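Local structure of carboxyvinyl-carboxyphosphonate phosphorylmutase (Bacillus anthracis, 4IQD) at residues A[167-171]-A[172-176]; A[195-199]-A[200-204]. The protein belongs to the phosphoenolpyruvate phosphomutase family, whose members are enzymes built on a TIM-barrel-type fold. All coordinates share one frame; numbering follows the deposited sequence.

Overall arrangement
Following the chain from the N terminus, strand 161-166 ends and residues 167-173 turn into helix 174-187; interaction 1 closes this turn. Strand 191-194 then leads through residues 195-199 into helix 200-209, where interaction 2 closes the second strand-to-helix loop. The two are in series, neither nested nor crossed, and their centres lie about 11 Å apart. Strands 161-166 and 191-194 are parallel neighbours, so both contacts mark successive beta-alpha junctions of the TIM-barrel-type fold. They meet directly: R169 NH2 of 167-171 forms a salt bridge with E202 OE2 of 200-204 at 2.9 Å, and R169 CG packs 3.3 Å from A196 O.

Interaction 1. Residues A[167-171]-A[172-176]; sequences DARGV and EGLDE. With PYR (pyruvic acid), chain D.
A168 O is the acceptor that closes this turn: it takes E172 N at 2.8 Å and G173 N at 3.0 Å. Of these two successive amides, the G173 donor lies in the carbonyl plane, whereas that of E172 is tilted 30° from it. A third bond, from G173 N to R169 O, is weak, with an N-H...O angle of only 121°. These backbone bonds are the tight part of the contact, with A168 and G173 both buried. Side-chain packing continues it where R169 meets L174. With CG anti to the backbone N (chi1 175°) and a bend at chi2, the arginine chain turns back so that CD comes 3.6 Å from L174 CA and NE 3.8 Å from L174 CB. Beyond this, the guanidinium forms a salt bridge with E202. Atom O3 of the pyruvic acid lies over one face of the guanidinium, a loose 3.9 Å from R169 NH2, and the ligand's carboxyl carbon C sits 3.4 Å from L174 N. On the looser, more open side are exposed G170 and partly exposed V171, whose CG1 lies 3.8 Å from E172 CG, the two side chains running alongside each other. G173 occupies the N-cap position, and the turn is a beta-alpha loop of a TIM-barrel-type fold, leading into helix 174-187, whose start borders one pyruvic acid pocket.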
loop_
_atom_site.group_PDB
_atom_site.type_symbol
_atom_site.label_atom_id
_atom_site.label_comp_id
_atom_site.label_asym_id
_atom_site.label_seq_id
_atom_site.Cartn_x
_atom_site.Cartn_y
_atom_site.Cartn_z
ATOM N N ASP A 167 -20.838 -2.168 19.473
ATOM C CA ASP A 167 -19.930 -2.695 20.486
ATOM C C ASP A 167 -20.630 -2.815 21.831
ATOM O O ASP A 167 -19.981 -2.833 22.874
ATOM C CB ASP A 167 -18.694 -1.804 20.623
ATOM C CG ASP A 167 -17.710 -1.991 19.487
ATOM O OD1 ASP A 167 -16.737 -2.750 19.663
ATOM O OD2 ASP A 167 -17.908 -1.378 18.417
ATOM N N ALA A 168 -21.957 -2.912 21.791
ATOM C CA ALA A 168 -22.786 -2.858 22.998
ATOM C C ALA A 168 -22.763 -4.119 23.862
ATOM O O ALA A 168 -23.095 -4.059 25.040
ATOM C CB ALA A 168 -24.221 -2.493 22.640
ATOM N N ARG A 169 -22.379 -5.252 23.283
ATOM C CA ARG A 169 -22.312 -6.496 24.042
ATOM C C ARG A 169 -21.371 -6.396 25.239
ATOM O O ARG A 169 -21.766 -6.658 26.379
ATOM C CB ARG A 169 -21.876 -7.655 23.149
ATOM C CG ARG A 169 -21.667 -8.960 23.901
ATOM C CD ARG A 169 -22.938 -9.370 24.610
ATOM N NE ARG A 169 -22.768 -10.542 25.464
ATOM C CZ ARG A 169 -22.378 -10.494 26.732
ATOM N NH1 ARG A 169 -22.094 -9.331 27.302
ATOM N NH2 ARG A 169 -22.263 -11.613 27.430
ATOM N N GLY A 170 -20.131 -6.002 24.978
ATOM C CA GLY A 170 -19.101 -6.014 25.999
ATOM C C GLY A 170 -19.122 -4.836 26.952
ATOM O O GLY A 170 -18.305 -4.767 27.870
ATOM N N VAL A 171 -20.049 -3.909 26.746
ATOM C CA VAL A 171 -20.116 -2.727 27.597
ATOM C C VAL A 171 -21.488 -2.544 28.256
ATOM O O VAL A 171 -21.588 -2.019 29.366
ATOM C CB VAL A 171 -19.695 -1.455 26.825
ATOM C CG1 VAL A 171 -20.679 -1.153 25.714
ATOM C CG2 VAL A 171 -19.558 -0.273 27.770
ATOM N N GLU A 172 -22.538 -3.008 27.585
ATOM C CA GLU A 172 -23.895 -2.865 28.104
ATOM C C GLU A 172 -24.608 -4.196 28.322
ATOM O O GLU A 172 -25.447 -4.314 29.212
ATOM C CB GLU A 172 -24.729 -1.991 27.173
ATOM C CG GLU A 172 -24.235 -0.568 27.049
ATOM C CD GLU A 172 -25.006 0.215 26.013
ATOM O OE1 GLU A 172 -25.975 -0.333 25.450
ATOM O OE2 GLU A 172 -24.640 1.379 25.758
ATOM N N GLY A 173 -24.289 -5.192 27.505
ATOM C CA GLY A 173 -24.909 -6.492 27.652
ATOM C C GLY A 173 -25.598 -6.996 26.401
ATOM O O GLY A 173 -25.868 -6.239 25.469
ATOM N N LEU A 174 -25.892 -8.291 26.396
ATOM C CA LEU A 174 -26.440 -8.968 25.229
ATOM C C LEU A 174 -27.762 -8.381 24.762
ATOM O O LEU A 174 -27.882 -7.960 23.617
ATOM C CB LEU A 174 -26.612 -10.456 25.514
ATOM C CG LEU A 174 -27.061 -11.306 24.325
ATOM C CD1 LEU A 174 -26.194 -11.037 23.103
ATOM C CD2 LEU A 174 -27.010 -12.776 24.703
ATOM N N ASP A 175 -28.752 -8.356 25.649
ATOM C CA ASP A 175 -30.070 -7.839 25.295
ATOM C C ASP A 175 -30.011 -6.375 24.884
ATOM O O ASP A 175 -30.819 -5.918 24.080
ATOM C CB ASP A 175 -31.053 -8.021 26.448
ATOM C CG ASP A 175 -31.532 -9.449 26.580
ATOM O OD1 ASP A 175 -31.636 -10.141 25.543
ATOM O OD2 ASP A 175 -31.805 -9.878 27.722
ATOM N N GLU A 176 -29.048 -5.648 25.440
ATOM C CA GLU A 176 -28.840 -4.253 25.080
ATOM C C GLU A 176 -28.424 -4.152 23.630
ATOM O O GLU A 176 -28.903 -3.297 22.890
ATOM C CB GLU A 176 -27.741 -3.643 25.936
ATOM C CG GLU A 176 -28.155 -2.395 26.649
ATOM C CD GLU A 176 -28.363 -2.639 28.117
ATOM O OE1 GLU A 176 -28.485 -1.647 28.865
ATOM O OE2 GLU A 176 -28.401 -3.823 28.521
HETATM C C PYR D . -27.201 -9.146 29.448
HETATM O O PYR D . -27.742 -7.961 29.331
HETATM O OXT PYR D . -27.839 -10.191 28.988
HETATM C CA PYR D . -25.953 -9.270 30.051
HETATM O O3 PYR D . -25.122 -10.221 29.702
HETATM C CB PYR D . -25.567 -8.289 31.113
#

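Interaction 2. Residues A[195-199]-A[200-204]; sequences EALQS and EEEFR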
loop_
_atom_site.group_PDB
_atom_site.type_symbol
_atom_site.label_atom_id
_atom_site.label_comp_id
_atom_site.label_asym_id
_atom_site.label_seq_id
_atom_site.Cartn_x
_atom_site.Cartn_y
_atom_site.Cartn_z
ATOM N N GLU A 195 -20.085 -6.941 17.457
ATOM C CA GLU A 195 -18.730 -7.136 17.952
ATOM C C GLU A 195 -18.671 -7.928 19.255
ATOM O O GLU A 195 -19.361 -7.615 20.231
ATOM C CB GLU A 195 -18.006 -5.796 18.114
ATOM C CG GLU A 195 -16.722 -5.876 18.942
ATOM C CD GLU A 195 -15.576 -6.569 18.222
ATOM O OE1 GLU A 195 -15.700 -6.843 17.010
ATOM O OE2 GLU A 195 -14.542 -6.833 18.871
ATOM N N ALA A 196 -17.846 -8.969 19.243
ATOM C CA ALA A 196 -17.533 -9.738 20.436
ATOM C C ALA A 196 -18.751 -10.301 21.152
ATOM O O ALA A 196 -18.946 -10.040 22.338
ATOM C CB ALA A 196 -16.691 -8.907 21.399
ATOM N N LEU A 197 -19.576 -11.057 20.438
ATOM C CA LEU A 197 -20.526 -11.925 21.114
ATOM C C LEU A 197 -19.685 -13.065 21.668
ATOM O O LEU A 197 -18.636 -13.383 21.117
ATOM C CB LEU A 197 -21.597 -12.439 20.162
ATOM C CG LEU A 197 -22.546 -11.415 19.549
ATOM C CD1 LEU A 197 -23.496 -12.122 18.603
ATOM C CD2 LEU A 197 -23.310 -10.676 20.630
ATOM N N GLN A 198 -20.129 -13.674 22.759
ATOM C CA GLN A 198 -19.209 -14.455 23.580
ATOM C C GLN A 198 -19.318 -15.979 23.520
ATOM O O GLN A 198 -18.576 -16.673 24.216
ATOM C CB GLN A 198 -19.270 -13.967 25.030
ATOM C CG GLN A 198 -18.830 -12.519 25.179
ATOM C CD GLN A 198 -19.033 -11.980 26.574
ATOM O OE1 GLN A 198 -19.226 -12.739 27.520
ATOM N NE2 GLN A 198 -18.988 -10.662 26.710
ATOM N N SER A 199 -20.214 -16.505 22.691
ATOM C CA SER A 199 -20.381 -17.953 22.611
ATOM C C SER A 199 -21.246 -18.399 21.449
ATOM O O SER A 199 -21.905 -17.591 20.798
ATOM C CB SER A 199 -21.000 -18.490 23.900
ATOM O OG SER A 199 -22.330 -18.028 24.044
ATOM N N GLU A 200 -21.244 -19.706 21.214
ATOM C CA GLU A 200 -22.132 -20.318 20.242
ATOM C C GLU A 200 -23.596 -19.959 20.484
ATOM O O GLU A 200 -24.318 -19.601 19.553
ATOM C CB GLU A 200 -21.927 -21.844 20.190
ATOM C CG GLU A 200 -22.965 -22.605 19.352
ATOM C CD GLU A 200 -22.368 -23.756 18.546
ATOM O OE1 GLU A 200 -23.145 -24.530 17.945
ATOM O OE2 GLU A 200 -21.127 -23.885 18.503
ATOM N N GLU A 201 -24.022 -20.034 21.740
ATOM C CA GLU A 201 -25.411 -19.750 22.083
ATOM C C GLU A 201 -25.756 -18.277 21.891
ATOM O O GLU A 201 -26.889 -17.947 21.563
ATOM C CB GLU A 201 -25.739 -20.188 23.516
ATOM C CG GLU A 201 -25.245 -19.250 24.607
ATOM C CD GLU A 201 -26.254 -19.071 25.731
ATOM O OE1 GLU A 201 -27.246 -19.832 25.775
ATOM O OE2 GLU A 201 -26.060 -18.163 26.567
ATOM N N GLU A 202 -24.783 -17.393 22.088
ATOM C CA GLU A 202 -25.031 -15.970 21.900
ATOM C C GLU A 202 -25.171 -15.638 20.425
ATOM O O GLU A 202 -25.978 -14.796 20.043
ATOM C CB GLU A 202 -23.936 -15.123 22.551
ATOM C CG GLU A 202 -23.995 -15.137 24.071
ATOM C CD GLU A 202 -23.216 -14.005 24.715
ATOM O OE1 GLU A 202 -22.686 -13.146 23.981
ATOM O OE2 GLU A 202 -23.138 -13.972 25.961
ATOM N N PHE A 203 -24.386 -16.318 19.596
ATOM C CA PHE A 203 -24.455 -16.122 18.153
ATOM C C PHE A 203 -25.847 -16.510 17.670
ATOM O O PHE A 203 -26.556 -15.702 17.069
ATOM C CB PHE A 203 -23.398 -16.957 17.419
ATOM C CG PHE A 203 -21.971 -16.602 17.770
ATOM C CD1 PHE A 203 -21.668 -15.460 18.478
ATOM C CD2 PHE A 203 -20.929 -17.408 17.364
ATOM C CE1 PHE A 203 -20.357 -15.158 18.784
ATOM C CE2 PHE A 203 -19.628 -17.112 17.670
ATOM C CZ PHE A 203 -19.341 -15.981 18.381
ATOM N N ARG A 204 -26.234 -17.754 17.947
ATOM C CA ARG A 204 -27.534 -18.277 17.534
ATOM C C ARG A 204 -28.699 -17.469 18.108
ATOM O O ARG A 204 -29.698 -17.243 17.426
ATOM C CB ARG A 204 -27.662 -19.747 17.941
ATOM C CG ARG A 204 -26.552 -20.653 17.417
ATOM C CD ARG A 204 -26.830 -22.113 17.765
ATOM N NE ARG A 204 -25.860 -23.042 17.186
ATOM C CZ ARG A 204 -25.971 -23.591 15.978
ATOM N NH1 ARG A 204 -27.007 -23.300 15.206
ATOM N NH2 ARG A 204 -25.041 -24.426 15.536
#
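An N-capped helix start forms this contact: S199 precedes helix 200-209 and its OG accepts from E202 N at 3.2 Å, with an N-H...O angle of 149°. The torsion chi1 of 67° sets OG between the backbone N and the carbonyl carbon of S199, which turns it toward the amide of E202. Its backbone oxygen, S199 O, takes F203 N at 3.0 Å, the donor tilted 19° from the carbonyl plane, and a weak further bond from E202 N. The side chain of E202, third residue of the helix, answers in the other direction by accepting from the amide of Q198, the residue before the N-cap. Extended beyond CG, it runs alongside Q198 and brings OE1 within 2.9 Å of Q198 N; the bond is nearly straight, but the donor stands well above the carboxylate plane. The junction is a strand-to-helix loop of the TIM-barrel-type fold, leaving strand 191-194, and the other oxygen, E202 OE2, is engaged by R169 of the preceding such loop. On the buried side, L197 CB abuts the edge of the F203 ring, 3.3 Å from CE1, while S199 O sits over one face, 3.1 Å above the ring plane and offset toward its rim. F237 meets F203 edge-to-face. Along the exposed side of this first turn, R204 forms a salt bridge with E200, side-on: NH2 and NE both donate to the single oxygen E200 OE1, at 3.1 and 3.2 Å, from the same face of the carboxylate.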